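Local coordinates for Myo-inositol dehydrogenase (Corynebacterium glutamicum, PDB 3EUW) that oxidises myo-inositol, probably with NAD+ as hydride acceptor, as a tetrameric dehydrogenase of the Gfo/Idh/MocA family, at the interface of chains A and B and the interface of chains A and C. Numbering follows the deposited sequence. Chains: chain A/B/C, Myo-inositol dehydrogenase.

Contact 1: the interface of chains A and B. Residues chain A 154, 199, 212, 229-230, 232-233; chain B 147-148, 244, 246.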
# COMPACT_ATOMS: atom_id res chain seq x y z
N ARG A 154 14.35 14.34 -2.57
CA ARG A 154 13.93 15.69 -2.23
C ARG A 154 14.25 15.96 -0.77
O ARG A 154 13.79 15.24 0.12
CB ARG A 154 12.44 15.88 -2.50
CG ARG A 154 12.05 15.66 -3.96
CD ARG A 154 10.52 15.71 -4.12
NE ARG A 154 10.11 15.76 -5.52
CZ ARG A 154 9.13 15.02 -6.04
NH1 ARG A 154 8.45 14.16 -5.29
NH2 ARG A 154 8.86 15.14 -7.33
N VAL A 199 12.22 27.62 -8.49
CA VAL A 199 10.80 27.79 -8.23
C VAL A 199 10.30 28.25 -6.86
O VAL A 199 9.11 28.57 -6.72
CB VAL A 199 10.03 26.48 -8.54
CG1 VAL A 199 10.26 26.09 -9.97
CG2 VAL A 199 10.47 25.36 -7.58
N GLN A 212 15.86 23.06 -7.71
CA GLN A 212 15.34 21.81 -8.26
C GLN A 212 15.98 21.49 -9.61
O GLN A 212 16.20 22.37 -10.45
CB GLN A 212 13.80 21.83 -8.39
CG GLN A 212 13.23 22.72 -9.47
CD GLN A 212 11.73 22.52 -9.68
OE1 GLN A 212 11.14 23.11 -10.58
NE2 GLN A 212 11.13 21.70 -8.85
N ASN A 229 15.54 15.88 -8.36
CA ASN A 229 15.89 16.49 -7.08
C ASN A 229 15.07 17.75 -6.79
O ASN A 229 14.63 18.45 -7.72
CB ASN A 229 17.36 16.92 -7.06
CG ASN A 229 18.33 15.76 -6.92
OD1 ASN A 229 17.98 14.62 -6.57
ND2 ASN A 229 19.59 16.07 -7.18
N SER A 230 14.85 18.02 -5.51
CA SER A 230 14.18 19.24 -5.07
C SER A 230 14.76 19.58 -3.73
O SER A 230 15.07 18.68 -2.95
CB SER A 230 12.68 19.08 -4.92
OG SER A 230 12.18 20.30 -4.38
N HIS A 232 13.20 21.09 -1.23
CA HIS A 232 12.23 21.08 -0.13
C HIS A 232 11.21 19.97 -0.36
O HIS A 232 11.04 19.49 -1.48
CB HIS A 232 11.55 22.44 0.10
CG HIS A 232 10.61 22.87 -0.98
ND1 HIS A 232 9.91 24.06 -0.91
CD2 HIS A 232 10.24 22.28 -2.14
CE1 HIS A 232 9.14 24.17 -1.99
NE2 HIS A 232 9.32 23.11 -2.75
N CYS A 233 10.54 19.55 0.71
CA CYS A 233 9.57 18.47 0.62
C CYS A 233 8.74 18.49 1.89
O CYS A 233 9.24 18.22 2.98
CB CYS A 233 10.30 17.13 0.49
SG CYS A 233 9.23 15.69 0.31
N GLU B 147 5.37 22.47 -8.86
CA GLU B 147 6.79 22.63 -9.17
C GLU B 147 7.38 21.53 -10.08
O GLU B 147 8.23 21.81 -10.93
CB GLU B 147 7.59 22.73 -7.87
CG GLU B 147 7.12 23.88 -6.96
CD GLU B 147 7.80 23.88 -5.61
OE1 GLU B 147 8.31 22.81 -5.18
OE2 GLU B 147 7.80 24.94 -4.96
N GLN B 148 6.91 20.30 -9.90
CA GLN B 148 7.38 19.19 -10.70
C GLN B 148 6.22 18.30 -11.09
O GLN B 148 5.26 18.13 -10.33
CB GLN B 148 8.40 18.35 -9.93
CG GLN B 148 9.58 19.12 -9.37
CD GLN B 148 10.60 18.24 -8.68
OE1 GLN B 148 10.27 17.19 -8.11
NE2 GLN B 148 11.86 18.67 -8.72
N PHE B 244 4.08 17.32 -7.96
CA PHE B 244 4.75 17.74 -6.74
C PHE B 244 4.70 19.26 -6.61
O PHE B 244 5.14 19.98 -7.50
CB PHE B 244 6.22 17.28 -6.73
CG PHE B 244 7.00 17.80 -5.55
CD1 PHE B 244 6.85 17.22 -4.29
CD2 PHE B 244 7.85 18.90 -5.68
CE1 PHE B 244 7.53 17.73 -3.17
CE2 PHE B 244 8.54 19.43 -4.56
CZ PHE B 244 8.37 18.84 -3.31
N SER B 246 4.75 22.90 -3.73
CA SER B 246 5.34 23.50 -2.54
C SER B 246 4.68 23.09 -1.23
O SER B 246 5.29 23.19 -0.18
CB SER B 246 5.32 25.04 -2.68
OG SER B 246 4.00 25.52 -2.85
O HOH W 1 6.95 27.38 -5.54
O HOH W 2 10.79 21.92 -6.19

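Contact 2: the interface of chains A and C. Residues chain A 256, 261, 269-274; chain C 267-269.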
# COMPACT_ATOMS: atom_id res chain seq x y z
N ARG A 256 8.78 5.12 7.14
CA ARG A 256 8.07 5.87 8.16
C ARG A 256 8.45 5.33 9.54
O ARG A 256 8.93 4.20 9.64
CB ARG A 256 6.56 5.73 7.93
CG ARG A 256 6.08 6.36 6.62
CD ARG A 256 4.71 5.87 6.19
NE ARG A 256 4.80 4.63 5.41
CZ ARG A 256 4.30 3.46 5.79
NH1 ARG A 256 3.65 3.34 6.94
NH2 ARG A 256 4.45 2.40 5.01
N ARG A 261 -1.74 3.42 10.17
CA ARG A 261 -2.57 4.04 9.13
C ARG A 261 -3.91 4.43 9.72
O ARG A 261 -4.52 3.66 10.46
CB ARG A 261 -2.77 3.07 7.97
CG ARG A 261 -1.55 2.91 7.09
CD ARG A 261 -1.75 1.81 6.07
NE ARG A 261 -0.56 1.62 5.25
CZ ARG A 261 -0.20 2.43 4.26
NH1 ARG A 261 -0.95 3.49 3.97
NH2 ARG A 261 0.90 2.19 3.58
N GLU A 269 -6.01 5.12 4.49
CA GLU A 269 -4.59 4.81 4.35
C GLU A 269 -3.63 5.91 4.80
O GLU A 269 -2.49 5.95 4.34
CB GLU A 269 -4.26 4.44 2.90
CG GLU A 269 -4.46 2.98 2.54
CD GLU A 269 -5.90 2.56 2.66
OE1 GLU A 269 -6.76 3.34 2.23
OE2 GLU A 269 -6.17 1.45 3.18
N GLN A 270 -4.07 6.79 5.69
CA GLN A 270 -3.21 7.87 6.16
C GLN A 270 -2.03 7.31 6.96
O GLN A 270 -2.21 6.74 8.03
CB GLN A 270 -3.99 8.84 7.03
CG GLN A 270 -5.15 9.52 6.31
CD GLN A 270 -5.75 10.63 7.13
OE1 GLN A 270 -5.07 11.60 7.46
NE2 GLN A 270 -7.02 10.50 7.49
N ALA A 271 -0.82 7.49 6.44
CA ALA A 271 0.37 7.00 7.12
C ALA A 271 1.16 8.18 7.67
O ALA A 271 0.85 9.33 7.35
CB ALA A 271 1.23 6.19 6.14
N ASP A 272 2.15 7.91 8.52
CA ASP A 272 2.95 8.99 9.09
C ASP A 272 3.76 9.68 8.00
O ASP A 272 4.00 9.11 6.92
CB ASP A 272 4.00 8.49 10.11
CG ASP A 272 3.45 7.53 11.14
OD1 ASP A 272 2.33 7.72 11.64
OD2 ASP A 272 4.19 6.58 11.47
N PRO A 273 4.17 10.93 8.26
CA PRO A 273 4.98 11.63 7.27
C PRO A 273 6.24 10.75 7.31
O PRO A 273 6.50 10.08 8.32
CB PRO A 273 5.23 12.99 7.93
CG PRO A 273 3.97 13.20 8.72
CD PRO A 273 3.74 11.84 9.33
N ILE A 274 7.01 10.71 6.23
CA ILE A 274 8.19 9.86 6.24
C ILE A 274 9.33 10.50 7.03
O ILE A 274 9.25 11.67 7.39
CB ILE A 274 8.64 9.57 4.81
CG1 ILE A 274 9.14 10.86 4.14
CG2 ILE A 274 7.47 8.98 4.04
CD1 ILE A 274 9.69 10.65 2.71
N SER C 267 0.22 13.93 6.69
CA SER C 267 0.13 12.50 6.47
C SER C 267 0.53 12.11 5.05
O SER C 267 0.46 12.93 4.14
CB SER C 267 -1.33 12.07 6.74
OG SER C 267 -1.57 10.74 6.34
N THR C 268 0.97 10.87 4.86
CA THR C 268 1.32 10.43 3.52
C THR C 268 0.41 9.29 3.07
O THR C 268 -0.30 8.69 3.88
CB THR C 268 2.78 9.92 3.40
OG1 THR C 268 3.01 8.89 4.36
CG2 THR C 268 3.76 11.06 3.58
N GLU C 269 0.42 9.03 1.77
CA GLU C 269 -0.37 7.96 1.17
C GLU C 269 -1.88 8.07 1.37
O GLU C 269 -2.59 7.07 1.30
CB GLU C 269 0.17 6.62 1.68
CG GLU C 269 1.66 6.51 1.41
CD GLU C 269 2.26 5.20 1.85
OE1 GLU C 269 2.00 4.77 3.00
OE2 GLU C 269 3.01 4.61 1.05

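Contact 3: the interface of chains A and B. Residues chain A 147-148, 221-223, 244, 246; chain B 199-200, 212, 230, 232.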
# COMPACT_ATOMS: atom_id res chain seq x y z
N GLU A 147 17.16 -1.41 -17.76
CA GLU A 147 16.94 -0.47 -18.85
C GLU A 147 16.75 0.98 -18.39
O GLU A 147 17.19 1.91 -19.07
CB GLU A 147 15.74 -0.92 -19.69
CG GLU A 147 15.94 -2.32 -20.29
CD GLU A 147 14.69 -2.85 -20.98
OE1 GLU A 147 13.61 -2.24 -20.83
OE2 GLU A 147 14.79 -3.89 -21.66
N GLN A 148 16.11 1.15 -17.24
CA GLN A 148 15.87 2.48 -16.70
C GLN A 148 16.05 2.47 -15.19
O GLN A 148 15.76 1.47 -14.53
CB GLN A 148 14.44 2.93 -17.01
CG GLN A 148 14.03 2.74 -18.44
CD GLN A 148 12.66 3.31 -18.73
OE1 GLN A 148 11.74 3.23 -17.91
NE2 GLN A 148 12.52 3.89 -19.91
N LYS A 221 25.32 0.93 -22.47
CA LYS A 221 24.50 -0.02 -23.21
C LYS A 221 23.09 0.51 -23.50
O LYS A 221 22.18 -0.27 -23.78
CB LYS A 221 24.41 -1.34 -22.45
CG LYS A 221 25.76 -2.04 -22.27
CD LYS A 221 25.61 -3.36 -21.51
CE LYS A 221 26.98 -4.02 -21.34
NZ LYS A 221 26.89 -5.40 -20.75
N GLY A 222 22.91 1.82 -23.45
CA GLY A 222 21.59 2.38 -23.72
C GLY A 222 20.72 2.55 -22.48
O GLY A 222 19.56 2.92 -22.60
N GLU A 223 21.26 2.26 -21.30
CA GLU A 223 20.48 2.43 -20.09
C GLU A 223 20.23 3.92 -19.89
O GLU A 223 21.08 4.75 -20.23
CB GLU A 223 21.23 1.89 -18.86
CG GLU A 223 21.69 0.45 -18.99
CD GLU A 223 23.14 0.34 -19.41
OE1 GLU A 223 23.62 1.20 -20.20
OE2 GLU A 223 23.81 -0.61 -18.96
N PHE A 244 13.89 -0.44 -13.59
CA PHE A 244 13.01 -1.11 -14.54
C PHE A 244 13.84 -1.91 -15.54
O PHE A 244 14.76 -1.38 -16.16
CB PHE A 244 12.17 -0.08 -15.30
CG PHE A 244 11.30 -0.67 -16.37
CD1 PHE A 244 10.08 -1.27 -16.05
CD2 PHE A 244 11.70 -0.66 -17.70
CE1 PHE A 244 9.28 -1.85 -17.04
CE2 PHE A 244 10.90 -1.24 -18.70
CZ PHE A 244 9.68 -1.83 -18.36
N SER A 246 13.97 -5.56 -18.47
CA SER A 246 13.24 -6.31 -19.48
C SER A 246 12.24 -7.32 -18.91
O SER A 246 11.30 -7.70 -19.59
CB SER A 246 14.23 -7.04 -20.40
OG SER A 246 15.13 -7.85 -19.66
N VAL B 199 17.34 -0.19 -26.33
CA VAL B 199 17.80 -1.25 -25.45
C VAL B 199 17.20 -2.64 -25.58
O VAL B 199 17.66 -3.56 -24.91
CB VAL B 199 17.64 -0.85 -23.98
CG1 VAL B 199 18.55 0.30 -23.66
CG2 VAL B 199 16.17 -0.46 -23.69
N PHE B 200 16.18 -2.82 -26.41
CA PHE B 200 15.61 -4.15 -26.52
C PHE B 200 15.02 -4.53 -27.87
O PHE B 200 15.17 -5.67 -28.31
CB PHE B 200 14.54 -4.37 -25.43
CG PHE B 200 13.17 -3.83 -25.78
CD1 PHE B 200 12.33 -4.53 -26.65
CD2 PHE B 200 12.72 -2.64 -25.23
CE1 PHE B 200 11.07 -4.06 -26.97
CE2 PHE B 200 11.45 -2.15 -25.54
CZ PHE B 200 10.62 -2.86 -26.41
N GLN B 212 12.86 3.69 -26.03
CA GLN B 212 12.95 4.20 -24.66
C GLN B 212 13.35 5.68 -24.65
O GLN B 212 14.36 6.03 -25.29
CB GLN B 212 14.00 3.39 -23.95
CG GLN B 212 14.02 3.50 -22.49
CD GLN B 212 15.15 2.69 -21.89
OE1 GLN B 212 14.92 1.88 -21.02
NE2 GLN B 212 16.37 2.91 -22.35
N SER B 230 8.71 3.87 -22.29
CA SER B 230 9.32 2.62 -22.68
C SER B 230 8.26 1.91 -23.50
O SER B 230 7.08 2.00 -23.18
CB SER B 230 9.69 1.76 -21.48
OG SER B 230 10.05 0.47 -21.93
N HIS B 232 7.89 -1.34 -23.80
CA HIS B 232 7.48 -2.64 -23.25
C HIS B 232 7.34 -2.56 -21.74
O HIS B 232 7.89 -1.65 -21.12
CB HIS B 232 8.44 -3.79 -23.65
CG HIS B 232 9.80 -3.72 -23.02
ND1 HIS B 232 10.72 -4.73 -23.14
CD2 HIS B 232 10.39 -2.76 -22.27
CE1 HIS B 232 11.82 -4.40 -22.48
NE2 HIS B 232 11.65 -3.21 -21.95
O HOH W 3 16.81 -4.92 -22.82

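Contact 1: the interface of chains A and B
B:Gln148, its CG anti to the carbonyl carbon (chi1 -54°) and its chain extended, slides past A:Arg154, which runs the opposite way from a similar first torsion and is straight as far as NE. The two meet where the C-terminal sheets of two Gfo/Idh/MocA subunits pack on each other. The guanidinium grips the amide oxygen side-on: OE1 of B:Gln148 takes NH2 of A:Arg154 at 2.6 Å, nearly along the C=O axis, and NE of the same arginine at 3.0 Å, with the oxygen lying in the guanidinium plane. The same plane stacks on the ring of B:Phe244, 9° from parallel, with NE of A:Arg154 3.7 Å from the ring centroid, a cation-pi contact that, with the edge-on bonds, fixes the guanidinium's rotation. At the other branch of the amide, NE2 of B:Gln148 reaches the backbone O of A:Asn229 at 3.0 Å, coming from above that carbonyl plane.

A:His232 and B:Glu147 meet tip to tip, ring and carboxylate nearly coplanar. NE2 of A:His232 donates to the syn lone pair of OE1 of B:Glu147 at 2.7 Å in an almost straight bond (170° at H), and the carboxylate's charge may favour a protonated ring. Water 2 joins OE1 to the hydroxyl OG of A:Ser230, while water 1 links OE2 to the backbone O of A:Val199, whose CG2 packs 3.6 Å from CD of B:Glu147.

Contact 2: the interface of chains A and C
An antiparallel beta bridge joins the short strand 270-271 of one subunit to the stretch 267-269 of its neighbour, pairing A:Ala271 with C:Thr268. The backbone N of A:Ala271 donates a hydrogen bond to C:Thr268 O at 2.9 Å, and the N of C:Thr268 returns a bond of 2.9 Å to A:Ala271 O. That carbonyl oxygen takes a second donor, the hydroxyl OG of C:Ser267 at 3.0 Å; OG stands anti to its own backbone N (chi1 170°), which turns it toward the bridge. One residue further along chain A, the hydroxyl OG1 of C:Thr268 bonds to A:Asp272 O at 2.8 Å, approaching from above the carbonyl plane. Its methyl CG2 takes the other branch and rests against CA of A:Pro273 at 3.9 Å.

C:Glu269 sends an extended chain past the methyl of A:Ala271 to two arginines. Its carboxylate oxygen OE1 forms a salt bridge with NH2 of A:Arg261 at 2.9 Å; the hydrogen bond within this pair is weak, being bent to 127° at H. A:Arg256, bent at chi3, presents a face of its guanidinium instead, with OE1 above the plane near the rim and 3.7 Å from NE in a looser salt bridge. Both charges probably steady the carboxylate beside the paired backbones. In the fold, the bridge lies on the segment between strand 260-263 and helix 278-281, where A:Arg261 reaches across from the strand.

Contact 3: the interface of chains A and B
Hydrogen bonding centres on A:Glu147 and B:His232, which meet tip to tip. NE2 of B:His232 donates to the syn lone pair of OE1 of A:Glu147 at 2.5 Å, with ring and carboxylate planes 12° apart. The other carboxylate oxygen, OE2 of A:Glu147, holds water 3 at 2.5 Å, and this water also meets the backbone O of B:Val199. Within chain B, the hydroxyl OG of B:Ser230 bonds to the carbonyl O of B:His232 on a lone pair, tying down the backbone that carries the imidazole.

Stacking and packing complete the setting. B:Phe200 lies over one face of the B:His232 ring, with ND1 above the phenyl centre, and may help keep the imidazole lined up with the carboxylate. A:Phe244 turns its edge to the same histidine; CE2 of A:Phe244 lies 3.9 Å from CD2 of B:His232. CG2 of B:Val199 packs against CG of A:Glu147 at 3.9 Å.

Among the amides, B:Gln212 has CG anti to its backbone N (chi1 -165°) and reaches A:Gln148 tip to tip. The orientation of its amide is doubtful, since OE1 of B:Gln212 faces the acceptor A:Glu147 O at 3.0 Å.

In the fold, A:Glu147 and A:Gln148 lie near the start of strand 146-154, and A:Gly222 lies in the turn between strands 212-219 and 224-230.

Contact 1 and contact 3 belong to one two-fold A–B interface and lie about 27 Å apart by the centres of their C-alpha atoms. They are counterparts with the chains exchanged: Glu147, Gln148, Phe244 and Ser246 of one subunit face Val199, Gln212, Ser230 and His232 of the other. The glutamine at 212 takes different first torsions in the two, so the halves are not identical in detail. Contact 2, about 19 Å from contact 1 and 32 Å from contact 3, uses a separate segment to bind chain C. Chain A thus joins two neighbours through distinct surfaces, in keeping with a tetramer.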